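Glycoside hydrolase family 15, cellulose signaling associated protein envoy (Hypocrea jecorina, PDB 4WUJ) senses blue light as a flavin-binding LOV-domain photoreceptor, and is thought to link light and oxidative-stress responses in the fungus. Local coordinates at residues 47-52 against 74-79. Sequence-based numbering, arbitrary orientation.
Sequences LPDAPI and NCRFLQ. With FMN (flavin mononucleotide), chain I.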
ATOM      1  N   LEU C  47      -8.289  -0.830  22.206  1.00 27.30           N
ATOM      2  CA  LEU C  47      -7.346  -0.236  23.132  1.00 23.96           C
ATOM      3  C   LEU C  47      -7.791   1.172  23.429  1.00 19.22           C
ATOM      4  O   LEU C  47      -8.488   1.786  22.630  1.00 22.30           O
ATOM      5  CB  LEU C  47      -5.918  -0.242  22.560  1.00 24.25           C
ATOM      6  CG  LEU C  47      -5.320  -1.628  22.315  1.00 28.24           C
ATOM      7  CD1 LEU C  47      -3.889  -1.521  21.758  1.00 28.67           C
ATOM      8  CD2 LEU C  47      -5.346  -2.464  23.632  1.00 34.78           C
ATOM      9  N   PRO C  48      -7.401   1.682  24.586  1.00 29.17           N
ATOM     10  CA  PRO C  48      -7.861   2.997  25.045  1.00 27.47           C
ATOM     11  C   PRO C  48      -7.613   4.138  24.033  1.00 24.97           C
ATOM     12  O   PRO C  48      -6.484   4.401  23.619  1.00 18.78           O
ATOM     13  CB  PRO C  48      -7.059   3.206  26.338  1.00 27.85           C
ATOM     14  CG  PRO C  48      -6.847   1.802  26.888  1.00 32.24           C
ATOM     15  CD  PRO C  48      -6.726   0.906  25.657  1.00 31.57           C
ATOM     16  N   ASP C  49      -8.703   4.806  23.663  1.00 24.30           N
ATOM     17  CA  ASP C  49      -8.682   5.942  22.732  1.00 22.23           C
ATOM     18  C   ASP C  49      -8.156   5.593  21.314  1.00 17.86           C
ATOM     19  O   ASP C  49      -7.514   6.423  20.677  1.00 17.79           O
ATOM     20  CB  ASP C  49      -7.872   7.111  23.334  1.00 22.23           C
ATOM     21  CG  ASP C  49      -8.308   8.453  22.793  1.00 20.84           C
ATOM     22  OD1 ASP C  49      -9.492   8.584  22.388  1.00 21.26           O
ATOM     23  OD2 ASP C  49      -7.476   9.380  22.766  1.00 25.06           O
ATOM     24  N   ALA C  50      -8.422   4.371  20.867  1.00 19.57           N
ATOM     25  CA  ALA C  50      -8.234   3.963  19.476  1.00 27.11           C
ATOM     26  C   ALA C  50      -6.876   4.337  18.884  1.00 18.84           C
ATOM     27  O   ALA C  50      -6.824   5.023  17.859  1.00 15.48           O
ATOM     28  CB  ALA C  50      -9.380   4.592  18.595  1.00 24.48           C
ATOM     29  N   PRO C  51      -5.790   3.873  19.500  1.00 15.40           N
ATOM     30  CA  PRO C  51      -4.475   4.319  19.017  1.00 24.32           C
ATOM     31  C   PRO C  51      -4.107   3.810  17.617  1.00 19.26           C
ATOM     32  O   PRO C  51      -4.467   2.708  17.169  1.00 19.50           O
ATOM     33  CB  PRO C  51      -3.505   3.749  20.073  1.00 24.89           C
ATOM     34  CG  PRO C  51      -4.175   2.480  20.519  1.00 23.72           C
ATOM     35  CD  PRO C  51      -5.671   2.775  20.484  1.00 23.74           C
ATOM     36  N   ILE C  52      -3.396   4.648  16.908  1.00 21.93           N
ATOM     37  CA  ILE C  52      -2.743   4.212  15.664  1.00 25.10           C
ATOM     38  C   ILE C  52      -1.683   3.138  15.971  1.00 23.41           C
ATOM     39  O   ILE C  52      -0.808   3.348  16.819  1.00 20.51           O
ATOM     40  CB  ILE C  52      -2.065   5.375  14.950  1.00 24.86           C
ATOM     41  CG1 ILE C  52      -3.089   6.380  14.472  1.00 15.44           C
ATOM     42  CG2 ILE C  52      -1.247   4.884  13.724  1.00 23.03           C
ATOM     43  CD1 ILE C  52      -2.454   7.734  14.216  1.00 25.62           C
ATOM     44  N   ASN C  74      -4.424   8.849  19.019  1.00 19.11           N
ATOM     45  CA  ASN C  74      -5.718   8.910  18.333  1.00 28.18           C
ATOM     46  C   ASN C  74      -5.574   9.823  17.144  1.00 27.24           C
ATOM     47  O   ASN C  74      -4.814  10.795  17.190  1.00 30.56           O
ATOM     48  CB  ASN C  74      -6.817   9.449  19.242  1.00 20.64           C
ATOM     49  CG  ASN C  74      -8.186   9.372  18.616  1.00 20.22           C
ATOM     50  OD1 ASN C  74      -8.529  10.187  17.786  1.00 18.19           O
ATOM     51  ND2 ASN C  74      -8.983   8.385  19.022  1.00 20.57           N
ATOM     52  N   CYS C  75      -6.301   9.492  16.086  1.00 25.25           N
ATOM     53  CA  CYS C  75      -6.253  10.240  14.823  1.00 23.76           C
ATOM     54  C   CYS C  75      -6.774  11.687  14.867  1.00 39.12           C
ATOM     55  O   CYS C  75      -6.581  12.454  13.890  1.00 31.18           O
ATOM     56  CB  CYS C  75      -7.031   9.473  13.787  1.00 24.47           C
ATOM     57  SG  CYS C  75      -6.082   8.070  13.106  1.00 32.51           S
ATOM     58  N   ARG C  76      -7.419  12.082  15.972  1.00 27.55           N
ATOM     59  CA  ARG C  76      -8.095  13.393  15.993  1.00 33.23           C
ATOM     60  C   ARG C  76      -7.066  14.546  15.998  1.00 30.84           C
ATOM     61  O   ARG C  76      -7.410  15.686  15.714  1.00 34.42           O
ATOM     62  CB  ARG C  76      -9.064  13.534  17.202  1.00 22.40           C
ATOM     63  CG  ARG C  76      -8.280  13.669  18.504  1.00 21.63           C
ATOM     64  CD  ARG C  76      -9.180  13.958  19.732  1.00 23.07           C
ATOM     65  NE  ARG C  76     -10.116  12.862  19.941  1.00 23.83           N
ATOM     66  CZ  ARG C  76      -9.857  11.788  20.670  1.00 22.41           C
ATOM     67  NH1 ARG C  76      -8.668  11.630  21.229  1.00 24.05           N
ATOM     68  NH2 ARG C  76     -10.775  10.853  20.791  1.00 23.20           N
ATOM     69  N   PHE C  77      -5.810  14.266  16.329  1.00 32.35           N
ATOM     70  CA  PHE C  77      -4.833  15.333  16.308  1.00 34.68           C
ATOM     71  C   PHE C  77      -4.781  15.981  14.919  1.00 42.80           C
ATOM     72  O   PHE C  77      -4.298  17.091  14.784  1.00 44.63           O
ATOM     73  CB  PHE C  77      -3.447  14.835  16.737  1.00 38.59           C
ATOM     74  CG  PHE C  77      -2.819  13.872  15.764  1.00 44.05           C
ATOM     75  CD1 PHE C  77      -2.235  14.333  14.589  1.00 39.75           C
ATOM     76  CD2 PHE C  77      -2.805  12.519  16.028  1.00 34.63           C
ATOM     77  CE1 PHE C  77      -1.661  13.465  13.703  1.00 39.77           C
ATOM     78  CE2 PHE C  77      -2.222  11.630  15.136  1.00 41.80           C
ATOM     79  CZ  PHE C  77      -1.648  12.107  13.973  1.00 41.04           C
ATOM     80  N   LEU C  78      -5.324  15.305  13.904  1.00 36.61           N
ATOM     81  CA  LEU C  78      -5.323  15.821  12.543  1.00 36.34           C
ATOM     82  C   LEU C  78      -6.308  16.964  12.373  1.00 42.52           C
ATOM     83  O   LEU C  78      -6.260  17.727  11.403  1.00 31.45           O
ATOM     84  CB  LEU C  78      -5.665  14.698  11.556  1.00 35.30           C
ATOM     85  CG  LEU C  78      -4.607  13.598  11.342  1.00 31.06           C
ATOM     86  CD1 LEU C  78      -5.204  12.485  10.514  1.00 30.13           C
ATOM     87  CD2 LEU C  78      -3.390  14.173  10.657  1.00 32.38           C
ATOM     88  N   GLN C  79      -7.234  17.077  13.307  1.00 45.06           N
ATOM     89  CA  GLN C  79      -8.198  18.170  13.258  1.00 44.34           C
ATOM     90  C   GLN C  79      -7.614  19.436  13.877  1.00 43.33           C
ATOM     91  O   GLN C  79      -8.249  20.479  13.851  1.00 56.62           O
ATOM     92  CB  GLN C  79      -9.484  17.774  13.974  1.00 38.48           C
ATOM     93  CG  GLN C  79     -10.300  16.755  13.255  1.00 30.31           C
ATOM     94  CD  GLN C  79     -11.080  15.863  14.225  1.00 36.36           C
ATOM     95  OE1 GLN C  79     -11.467  16.302  15.309  1.00 37.69           O
ATOM     96  NE2 GLN C  79     -11.320  14.607  13.832  1.00 27.18           N
TER
HETATM   97  N1  FMN I5201     -10.190  12.065  11.903  1.00 29.08           N
HETATM   98  C2  FMN I5201      -9.691  13.039  11.064  1.00 32.35           C
HETATM   99  O2  FMN I5201      -9.981  14.220  11.241  1.00 31.55           O
HETATM  100  N3  FMN I5201      -8.839  12.689  10.019  1.00 28.33           N
HETATM  101  C4  FMN I5201      -8.489  11.381   9.787  1.00 31.35           C
HETATM  102  O4  FMN I5201      -7.722  11.122   8.865  1.00 24.07           O
HETATM  103  C4A FMN I5201      -8.989  10.380  10.632  1.00 37.12           C
HETATM  104  N5  FMN I5201      -8.640   9.050  10.438  1.00 27.20           N
HETATM  105  C5A FMN I5201      -9.146   8.080  11.256  1.00 26.15           C
HETATM  106  C6  FMN I5201      -8.786   6.768  11.012  1.00 23.73           C
HETATM  107  C7  FMN I5201      -9.249   5.755  11.835  1.00 28.87           C
HETATM  108  C7M FMN I5201      -8.841   4.350  11.522  1.00 22.78           C
HETATM  109  C8  FMN I5201     -10.102   6.073  12.918  1.00 27.27           C
HETATM  110  C8M FMN I5201     -10.615   4.976  13.817  1.00 20.67           C
HETATM  111  C9  FMN I5201     -10.475   7.405  13.143  1.00 25.62           C
HETATM  112  C9A FMN I5201      -9.996   8.416  12.318  1.00 27.19           C
HETATM  113  N10 FMN I5201     -10.338   9.757  12.527  1.00 31.76           N
HETATM  114  C10 FMN I5201      -9.837  10.733  11.688  1.00 30.28           C
HETATM  115  C1' FMN I5201     -11.294  10.232  13.601  1.00 24.59           C
HETATM  116  C2' FMN I5201     -10.774  10.462  15.001  1.00 27.07           C
HETATM  117  O2' FMN I5201      -9.730   9.551  15.254  1.00 23.79           O
HETATM  118  C3' FMN I5201     -11.973  10.350  15.986  1.00 26.52           C
HETATM  119  O3' FMN I5201     -12.612   9.084  15.862  1.00 24.30           O
HETATM  120  C4' FMN I5201     -13.009  11.467  15.716  1.00 29.40           C
HETATM  121  O4' FMN I5201     -12.405  12.710  16.007  1.00 25.65           O
HETATM  122  C5' FMN I5201     -14.325  11.289  16.494  1.00 27.39           C
HETATM  123  O5' FMN I5201     -14.056  11.045  17.863  1.00 24.84           O
HETATM  124  P   FMN I5201     -13.888  12.248  18.897  1.00 30.39           P
HETATM  125  O1P FMN I5201     -13.501  11.591  20.212  1.00 33.69           O
HETATM  126  O2P FMN I5201     -12.842  13.252  18.550  1.00 27.14           O
HETATM  127  O3P FMN I5201     -15.197  12.952  19.040  1.00 32.34           O
HETATM  128  O   HOH W   1      -4.809   9.533  22.246  1.00 47.93           O
HETATM  129  O   HOH W   2      -7.992   6.783  15.987  1.00 24.74           O
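Asp49 and Ala50, at the end of a type II turn spanning Leu47 to Ala50, face Asn74, where the chain enters the 3-10 turn 75-79. Asn74 ND2 donates to Asp49 O at 3.0 Å, coming from above the carbonyl plane, while Ala50 CB packs against the same amide nitrogen. A water bridges Ala50 O and Cys75 N. Beyond this, Asp49 and Arg76 form an end-on, nearly coplanar salt bridge: NH1 reaches OD2 at 3.0 Å and NH2 reaches OD1 at 3.1 Å, each oxygen offering its syn lone pair. With CG anti to the backbone N (chi1 -154°), the carboxylate is carried round to the guanidinium. Arg76, bent at chi3 (62°), also holds the flavin phosphate, NE donating to FMN O2P in an almost straight bond (174°) and NH2 to O1P. Asp49 is thus a second-shell residue whose two-point grip would set the rotation of the guanidinium and may temper its charge. Asn74 OD1 lies over the guanidinium face; it accepts from Arg76 N at 2.8 Å, closing an Asx turn, and from FMN O2' at 2.9 Å, so both ends of the amide are used. Deeper in, Ile52 CG1 lies 3.7 Å from Cys75 SG, and its CD1 meets the Phe77 ring at the CE2 edge. Cys75 SG sits over the face of the isoalloxazine, 3.6 Å from FMN C5A, and Gln79 NE2 donates hydrogen bonds to FMN O2 and O4'. This is the flavin pocket of a LOV domain of the PAS fold, whose NCRFLQ motif carries the cysteine that in LOV photoreceptors forms the light-driven adduct with flavin C4A.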